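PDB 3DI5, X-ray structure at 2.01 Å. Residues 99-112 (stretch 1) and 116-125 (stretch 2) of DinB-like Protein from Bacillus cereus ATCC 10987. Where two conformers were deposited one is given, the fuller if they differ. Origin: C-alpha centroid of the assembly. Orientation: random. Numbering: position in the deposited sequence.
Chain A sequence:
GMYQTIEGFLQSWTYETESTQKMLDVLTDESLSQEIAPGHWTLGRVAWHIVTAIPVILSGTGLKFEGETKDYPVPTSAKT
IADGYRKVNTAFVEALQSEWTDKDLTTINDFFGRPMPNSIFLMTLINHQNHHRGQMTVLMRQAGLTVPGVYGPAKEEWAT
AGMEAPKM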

ATOM      1  N   GLU A  99       9.259   2.579 -17.169  1.00 44.39           N
ATOM      2  CA  GLU A  99      10.633   2.091 -17.039  1.00 44.11           C
ATOM      3  C   GLU A  99      10.827   0.582 -17.177  1.00 44.04           C
ATOM      4  O   GLU A  99      11.900   0.148 -17.590  1.00 44.30           O
ATOM      5  CB  GLU A  99      11.258   2.612 -15.740  1.00 43.90           C
ATOM      6  CG  GLU A  99      11.305   4.167 -15.653  1.00 44.83           C
ATOM      7  CD  GLU A  99      12.291   4.810 -16.641  1.00 43.08           C
ATOM      8  N   TRP A 100       9.819  -0.223 -16.853  1.00 43.90           N
ATOM      9  CA  TRP A 100       9.971  -1.678 -16.887  1.00 43.46           C
ATOM     10  C   TRP A 100       9.238  -2.313 -18.060  1.00 42.97           C
ATOM     11  O   TRP A 100       8.198  -1.802 -18.501  1.00 42.89           O
ATOM     12  CB  TRP A 100       9.473  -2.315 -15.579  1.00 44.11           C
ATOM     13  CG  TRP A 100      10.382  -2.110 -14.392  1.00 44.44           C
ATOM     14  CD1 TRP A 100      11.491  -1.312 -14.328  1.00 45.11           C
ATOM     15  CD2 TRP A 100      10.223  -2.679 -13.082  1.00 44.70           C
ATOM     16  NE1 TRP A 100      12.042  -1.369 -13.066  1.00 45.68           N
ATOM     17  CE2 TRP A 100      11.281  -2.194 -12.283  1.00 44.29           C
ATOM     18  CE3 TRP A 100       9.293  -3.543 -12.510  1.00 43.74           C
ATOM     19  CZ2 TRP A 100      11.432  -2.545 -10.948  1.00 44.86           C
ATOM     20  CZ3 TRP A 100       9.449  -3.903 -11.170  1.00 45.39           C
ATOM     21  CH2 TRP A 100      10.514  -3.408 -10.410  1.00 44.90           C
ATOM     22  N   THR A 101       9.804  -3.421 -18.552  1.00 41.65           N
ATOM     23  CA  THR A 101       9.131  -4.358 -19.450  1.00 41.00           C
ATOM     24  C   THR A 101       9.132  -5.722 -18.735  1.00 40.50           C
ATOM     25  O   THR A 101       9.626  -5.814 -17.616  1.00 40.72           O
ATOM     26  CB  THR A 101       9.828  -4.431 -20.845  1.00 40.77           C
ATOM     27  OG1 THR A 101      11.230  -4.691 -20.693  1.00 40.49           O
ATOM     28  CG2 THR A 101       9.668  -3.113 -21.607  1.00 40.81           C
ATOM     29  N   ASP A 102       8.592  -6.770 -19.349  1.00 39.96           N
ATOM     30  CA  ASP A 102       8.486  -8.086 -18.661  1.00 40.12           C
ATOM     31  C   ASP A 102       9.793  -8.644 -18.090  1.00 39.90           C
ATOM     32  O   ASP A 102       9.766  -9.346 -17.070  1.00 39.45           O
ATOM     33  CB  ASP A 102       7.905  -9.163 -19.583  1.00 40.35           C
ATOM     34  CG  ASP A 102       6.525  -8.818 -20.114  1.00 41.58           C
ATOM     35  OD1 ASP A 102       5.801  -8.031 -19.470  1.00 43.38           O
ATOM     36  OD2 ASP A 102       6.172  -9.342 -21.195  1.00 43.32           O
ATOM     37  N   LYS A 103      10.915  -8.384 -18.774  1.00 39.81           N
ATOM     38  CA  LYS A 103      12.227  -8.912 -18.372  1.00 39.58           C
ATOM     39  C   LYS A 103      12.757  -8.356 -17.045  1.00 39.56           C
ATOM     40  O   LYS A 103      13.409  -9.078 -16.274  1.00 40.62           O
ATOM     41  CB  LYS A 103      13.271  -8.732 -19.485  1.00 39.80           C
ATOM     42  CG  LYS A 103      13.779  -7.323 -19.768  1.00 39.75           C
ATOM     43  CD  LYS A 103      14.653  -7.325 -21.034  1.00 40.05           C
ATOM     44  CE  LYS A 103      15.032  -5.911 -21.476  1.00 41.68           C
ATOM     45  NZ  LYS A 103      15.731  -5.872 -22.814  1.00 42.03           N
ATOM     46  N   ASP A 104      12.439  -7.095 -16.777  1.00 39.64           N
ATOM     47  CA  ASP A 104      12.825  -6.416 -15.551  1.00 39.19           C
ATOM     48  C   ASP A 104      12.300  -7.116 -14.285  1.00 38.64           C
ATOM     49  O   ASP A 104      12.834  -6.926 -13.188  1.00 38.48           O
ATOM     50  CB  ASP A 104      12.315  -4.982 -15.582  1.00 39.27           C
ATOM     51  CG  ASP A 104      12.993  -4.139 -16.636  1.00 39.58           C
ATOM     52  OD1 ASP A 104      14.156  -3.726 -16.431  1.00 40.37           O
ATOM     53  OD2 ASP A 104      12.353  -3.858 -17.671  1.00 40.06           O
ATOM     54  N   LEU A 105      11.243  -7.906 -14.433  1.00 37.92           N
ATOM     55  CA  LEU A 105      10.712  -8.674 -13.320  1.00 37.58           C
ATOM     56  C   LEU A 105      11.699  -9.724 -12.817  1.00 36.67           C
ATOM     57  O   LEU A 105      11.548 -10.212 -11.694  1.00 37.21           O
ATOM     58  CB  LEU A 105       9.392  -9.340 -13.702  1.00 37.60           C
ATOM     59  CG  LEU A 105       8.222  -8.386 -13.907  1.00 38.72           C
ATOM     60  CD1 LEU A 105       7.047  -9.108 -14.552  1.00 38.99           C
ATOM     61  CD2 LEU A 105       7.820  -7.765 -12.580  1.00 38.50           C
ATOM     62  N   THR A 106      12.683 -10.090 -13.652  1.00 35.51           N
ATOM     63  CA  THR A 106      13.730 -11.045 -13.270  1.00 34.57           C
ATOM     64  C   THR A 106      14.982 -10.396 -12.673  1.00 33.86           C
ATOM     65  O   THR A 106      15.798 -11.073 -12.079  1.00 32.73           O
ATOM     66  CB  THR A 106      14.184 -11.925 -14.473  1.00 34.44           C
ATOM     67  OG1 THR A 106      14.883 -11.124 -15.441  1.00 34.26           O
ATOM     68  CG2 THR A 106      12.988 -12.597 -15.130  1.00 35.11           C
ATOM     69  N   THR A 107      15.179  -9.096 -12.859  1.00 33.40           N
ATOM     70  CA  THR A 107      16.371  -8.450 -12.314  1.00 33.85           C
ATOM     71  C   THR A 107      16.461  -8.609 -10.813  1.00 35.81           C
ATOM     72  O   THR A 107      15.526  -8.258 -10.079  1.00 36.15           O
ATOM     73  CB  THR A 107      16.358  -6.965 -12.657  1.00 34.10           C
ATOM     74  OG1 THR A 107      16.077  -6.876 -14.043  1.00 31.30           O
ATOM     75  CG2 THR A 107      17.707  -6.319 -12.345  1.00 34.03           C
ATOM     76  N   ILE A 108      17.572  -9.183 -10.356  1.00 38.13           N
ATOM     77  CA  ILE A 108      17.809  -9.409  -8.932  1.00 39.30           C
ATOM     78  C   ILE A 108      18.226  -8.113  -8.242  1.00 40.57           C
ATOM     79  O   ILE A 108      19.174  -7.454  -8.668  1.00 40.68           O
ATOM     80  CB  ILE A 108      18.861 -10.506  -8.721  1.00 39.46           C
ATOM     81  CG1 ILE A 108      18.261 -11.866  -9.080  1.00 39.21           C
ATOM     82  CG2 ILE A 108      19.320 -10.532  -7.268  1.00 41.13           C
ATOM     83  CD1 ILE A 108      19.277 -12.966  -9.087  1.00 38.98           C
ATOM     84  N   ASN A 109      17.472  -7.718  -7.211  1.00 41.61           N
ATOM     85  CA  ASN A 109      17.795  -6.545  -6.402  1.00 42.13           C
ATOM     86  C   ASN A 109      17.836  -6.927  -4.907  1.00 43.07           C
ATOM     87  O   ASN A 109      17.523  -8.069  -4.495  1.00 43.07           O
ATOM     88  CB  ASN A 109      16.796  -5.422  -6.672  1.00 42.42           C
ATOM     89  CG  ASN A 109      17.156  -4.572  -7.885  1.00 43.28           C
ATOM     90  OD1 ASN A 109      18.153  -3.851  -7.877  1.00 42.03           O
ATOM     91  ND2 ASN A 109      16.312  -4.613  -8.915  1.00 45.25           N
ATOM     92  N   ASP A 110      18.262  -5.974  -4.096  1.00 44.42           N
ATOM     93  CA  ASP A 110      18.448  -6.211  -2.681  1.00 45.61           C
ATOM     94  C   ASP A 110      17.200  -5.829  -1.919  1.00 45.73           C
ATOM     95  O   ASP A 110      16.807  -4.660  -1.927  1.00 44.24           O
ATOM     96  CB  ASP A 110      19.621  -5.389  -2.160  1.00 46.20           C
ATOM     97  CG  ASP A 110      19.840  -5.580  -0.675  1.00 48.35           C
ATOM     98  OD1 ASP A 110      20.026  -6.746  -0.246  1.00 54.39           O
ATOM     99  OD2 ASP A 110      19.816  -4.575   0.066  1.00 51.03           O
ATOM    100  N   PHE A 111      16.575  -6.798  -1.250  1.00 46.52           N
ATOM    101  CA  PHE A 111      15.457  -6.460  -0.356  1.00 47.64           C
ATOM    102  C   PHE A 111      15.916  -6.471   1.087  1.00 48.40           C
ATOM    103  O   PHE A 111      16.075  -7.534   1.690  1.00 46.87           O
ATOM    104  CB  PHE A 111      14.237  -7.363  -0.537  1.00 48.31           C
ATOM    105  CG  PHE A 111      13.040  -6.924   0.306  1.00 49.63           C
ATOM    106  CD1 PHE A 111      12.405  -5.702   0.055  1.00 49.78           C
ATOM    107  CD2 PHE A 111      12.587  -7.690   1.368  1.00 51.36           C
ATOM    108  CE1 PHE A 111      11.312  -5.274   0.846  1.00 50.52           C
ATOM    109  CE2 PHE A 111      11.498  -7.266   2.159  1.00 50.54           C
ATOM    110  CZ  PHE A 111      10.858  -6.060   1.885  1.00 51.58           C
ATOM    111  N   PHE A 112      16.162  -5.279   1.624  1.00 49.53           N
ATOM    112  CA  PHE A 112      16.626  -5.140   3.001  1.00 51.07           C
ATOM    113  C   PHE A 112      17.574  -6.281   3.399  1.00 51.26           C
ATOM    114  O   PHE A 112      17.319  -7.002   4.366  1.00 51.68           O
ATOM    115  CB  PHE A 112      15.433  -5.101   3.970  1.00 51.89           C
ATOM    116  CG  PHE A 112      14.439  -4.006   3.676  1.00 52.62           C
ATOM    117  CD1 PHE A 112      14.851  -2.672   3.596  1.00 54.80           C
ATOM    118  CD2 PHE A 112      13.107  -4.303   3.470  1.00 52.93           C
ATOM    119  CE1 PHE A 112      13.940  -1.655   3.315  1.00 53.82           C
ATOM    120  CE2 PHE A 112      12.187  -3.292   3.189  1.00 54.61           C
ATOM    121  CZ  PHE A 112      12.615  -1.964   3.112  1.00 53.77           C
HETATM  122  N   MSE A 116      16.719 -10.711  -4.219  0.50 46.47           N
HETATM  123  CA  MSE A 116      15.501 -11.312  -4.751  0.50 45.86           C
HETATM  124  C   MSE A 116      15.153 -10.651  -6.090  0.50 44.88           C
HETATM  125  O   MSE A 116      15.466  -9.484  -6.299  0.50 44.01           O
HETATM  126  CB  MSE A 116      14.336 -11.113  -3.766  0.50 46.26           C
HETATM  127  CG  MSE A 116      14.518 -11.778  -2.395  0.50 47.41           C
HETATM  128 SE   MSE A 116      14.551 -13.701  -2.466  0.38 50.15          SE
HETATM  129  CE  MSE A 116      12.675 -14.069  -2.143  0.50 47.61           C
ATOM    130  N   PRO A 117      14.517 -11.405  -7.004  1.00 43.99           N
ATOM    131  CA  PRO A 117      14.032 -10.796  -8.245  1.00 43.79           C
ATOM    132  C   PRO A 117      13.006  -9.669  -8.015  1.00 43.02           C
ATOM    133  O   PRO A 117      12.340  -9.621  -6.990  1.00 43.43           O
ATOM    134  CB  PRO A 117      13.417 -11.977  -9.015  1.00 43.24           C
ATOM    135  CG  PRO A 117      13.391 -13.123  -8.106  1.00 43.88           C
ATOM    136  CD  PRO A 117      14.263 -12.856  -6.944  1.00 43.91           C
ATOM    137  N   ASN A 118      12.881  -8.754  -8.951  1.00 43.16           N
ATOM    138  CA  ASN A 118      11.896  -7.697  -8.798  1.00 42.24           C
ATOM    139  C   ASN A 118      10.468  -8.211  -8.572  1.00 42.64           C
ATOM    140  O   ASN A 118       9.714  -7.590  -7.837  1.00 41.88           O
ATOM    141  CB  ASN A 118      11.941  -6.724  -9.964  1.00 42.23           C
ATOM    142  CG  ASN A 118      13.117  -5.794  -9.881  1.00 40.47           C
ATOM    143  OD1 ASN A 118      13.543  -5.431  -8.788  1.00 38.78           O
ATOM    144  ND2 ASN A 118      13.663  -5.419 -11.021  1.00 38.60           N
ATOM    145  N   SER A 119      10.111  -9.350  -9.164  1.00 42.46           N
ATOM    146  CA  SER A 119       8.750  -9.887  -9.019  1.00 42.93           C
ATOM    147  C   SER A 119       8.368 -10.193  -7.557  1.00 43.27           C
ATOM    148  O   SER A 119       7.207 -10.060  -7.163  1.00 43.99           O
ATOM    149  CB  SER A 119       8.570 -11.141  -9.866  1.00 42.42           C
ATOM    150  OG  SER A 119       9.573 -12.064  -9.568  1.00 41.62           O
ATOM    151  N   ILE A 120       9.353 -10.573  -6.764  1.00 43.05           N
ATOM    152  CA  ILE A 120       9.147 -10.876  -5.364  1.00 42.90           C
ATOM    153  C   ILE A 120       8.936  -9.567  -4.600  1.00 41.18           C
ATOM    154  O   ILE A 120       8.072  -9.465  -3.725  1.00 40.63           O
ATOM    155  CB  ILE A 120      10.334 -11.672  -4.795  1.00 42.76           C
ATOM    156  CG1 ILE A 120      10.482 -13.029  -5.500  1.00 44.12           C
ATOM    157  CG2 ILE A 120      10.159 -11.930  -3.318  1.00 44.93           C
ATOM    158  CD1 ILE A 120       9.298 -13.984  -5.343  1.00 45.27           C
ATOM    159  N   PHE A 121       9.676  -8.529  -4.944  1.00 40.62           N
ATOM    160  CA  PHE A 121       9.354  -7.223  -4.362  1.00 39.21           C
ATOM    161  C   PHE A 121       7.862  -6.980  -4.503  1.00 39.52           C
ATOM    162  O   PHE A 121       7.179  -6.528  -3.557  1.00 37.20           O
ATOM    163  CB  PHE A 121      10.102  -6.095  -5.040  1.00 39.58           C
ATOM    164  CG  PHE A 121      11.541  -5.989  -4.645  1.00 39.72           C
ATOM    165  CD1 PHE A 121      12.504  -6.810  -5.213  1.00 39.04           C
ATOM    166  CD2 PHE A 121      11.942  -5.052  -3.715  1.00 38.89           C
ATOM    167  CE1 PHE A 121      13.821  -6.699  -4.859  1.00 37.81           C
ATOM    168  CE2 PHE A 121      13.265  -4.934  -3.379  1.00 39.88           C
ATOM    169  CZ  PHE A 121      14.203  -5.789  -3.927  1.00 38.14           C
ATOM    170  N   LEU A 122       7.361  -7.247  -5.709  1.00 40.36           N
ATOM    171  CA  LEU A 122       5.998  -6.854  -6.076  1.00 40.88           C
ATOM    172  C   LEU A 122       5.007  -7.765  -5.354  1.00 41.08           C
ATOM    173  O   LEU A 122       3.968  -7.318  -4.909  1.00 41.03           O
ATOM    174  CB  LEU A 122       5.776  -6.926  -7.598  1.00 39.89           C
ATOM    175  CG  LEU A 122       6.434  -5.847  -8.463  1.00 40.55           C
ATOM    176  CD1 LEU A 122       6.029  -6.004  -9.901  1.00 36.76           C
ATOM    177  CD2 LEU A 122       6.080  -4.501  -7.978  1.00 37.03           C
HETATM  178  N   MSE A 123       5.342  -9.043  -5.248  1.00 42.59           N
HETATM  179  CA  MSE A 123       4.528  -9.990  -4.507  1.00 44.24           C
HETATM  180  C   MSE A 123       4.437  -9.537  -3.059  1.00 43.62           C
HETATM  181  O   MSE A 123       3.399  -9.676  -2.416  1.00 43.80           O
HETATM  182  CB  MSE A 123       5.165 -11.381  -4.564  1.00 44.26           C
HETATM  183  CG  MSE A 123       4.401 -12.455  -3.875  1.00 45.86           C
HETATM  184 SE   MSE A 123       5.555 -14.000  -3.440  0.75 51.63          SE
HETATM  185  CE  MSE A 123       6.720 -13.169  -1.984  1.00 45.57           C
ATOM    186  N   THR A 124       5.546  -9.009  -2.552  1.00 43.14           N
ATOM    187  CA  THR A 124       5.664  -8.630  -1.158  1.00 42.91           C
ATOM    188  C   THR A 124       4.821  -7.390  -0.899  1.00 42.21           C
ATOM    189  O   THR A 124       4.158  -7.300   0.125  1.00 41.89           O
ATOM    190  CB  THR A 124       7.179  -8.481  -0.730  1.00 43.39           C
ATOM    191  OG1 THR A 124       7.815  -9.776  -0.783  1.00 42.69           O
ATOM    192  CG2 THR A 124       7.311  -7.900   0.706  1.00 43.20           C
ATOM    193  N   LEU A 125       4.817  -6.457  -1.851  1.00 41.77           N
ATOM    194  CA  LEU A 125       4.004  -5.281  -1.750  1.00 41.19           C
ATOM    195  C   LEU A 125       2.522  -5.626  -1.559  1.00 40.75           C
ATOM    196  O   LEU A 125       1.849  -5.028  -0.714  1.00 41.36           O
ATOM    197  CB  LEU A 125       4.172  -4.424  -3.005  1.00 40.93           C
ATOM    198  CG  LEU A 125       3.432  -3.107  -3.118  1.00 42.46           C
ATOM    199  CD1 LEU A 125       4.014  -2.051  -2.178  1.00 43.77           C
ATOM    200  CD2 LEU A 125       3.470  -2.620  -4.547  1.00 40.62           C
TER
HETATM  201  O   HOH W   1      11.051 -13.154 -11.775  1.00 48.21           O
HETATM  202  O   HOH W   2      15.674  -3.177 -11.518  1.00 37.21           O

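The contact joins a turn and short strand to a second strand that runs straight into a helix, and backbone hydrogen bonds give it its frame. Asn109 and Met116, a selenomethionine, form a hydrogen-bonded antiparallel pair: Asn109 N donates to Met116 O and Met116 N donates to Asn109 O, each at 2.8 Å and nearly straight. The next pair, Ile108 with Pro117, is of the non-hydrogen-bonded kind, and its CA atoms lie 4.1 Å apart. Proline suits this site, since its nitrogen has no hydrogen to offer and none is required. Two CA-H...O contacts flank the pair, from Pro117 CA to Thr107 O and from Ile108 CA to Met116 O, both 3.5 Å. The side chains of Ile108 and Pro117 share one face of the sheet, while those of Asn109 and Met116 share the other.

The first turn of a helix has backbone NH groups without partners inside the helix, and here carbonyls of the first stretch receive two of them. Asn118 N donates to Thr107 O at 2.9 Å, and Ser119 N donates to Leu105 O at 3.0 Å. Pro117, at the N-cap position, has a side chain that cannot accept a hydrogen bond, so this supply of acceptors from across the contact is apt.

Asn118 is the polar hub. Its amide both gives and receives: Asn118 ND2 donates to Asp104 O at 2.8 Å, and Asn118 OD1 accepts from Asn109 ND2 at 2.9 Å. A carboxylate could not do both. Asp104 O also accepts the backbone hydrogen of Thr107, 3.2 Å from Thr107 N, so the side chain of Asn118 is tied to the turn itself. Asp104 steadies that turn from its other end, where its OD2 accepts from Thr101 N at 2.7 Å.

Two waters extend this network. One accepts from both Asn109 ND2 (3.0 Å) and Asn118 ND2 (3.1 Å), bridging two donors that cannot bond each other. The other donates to Leu105 O at 3.0 Å and is hydrogen-bonded to Ser119 OG at 2.9 Å; the small serine side chain thus adds a water-mediated link beside its backbone bond.

Apolar packing completes the contact. Leu122, one helical turn beyond Asn118, points toward the first stretch, and its CD1 lies 3.7 Å from Leu105 CD2 and 4.2 Å from Trp100 CZ3, at the edge of the indole. The broad ring of Trp100 also reaches Asn118, with Trp100 CH2 3.6 Å from Asn118 CG, and so spans a polar and an apolar neighbour.

Farther along, Phe111 turns its edge to the face of Phe121 in an offset arrangement, with planes at 87° and centroids 5.5 Å apart; the closest atoms are Phe111 CD1 and Phe121 CE2, at 3.6 Å. Such geometry brings ring hydrogens near the electron-rich face. Phe121 also meets the aliphatic carbon of Asn109, whose CB is 3.7 Å from Phe121 CE1.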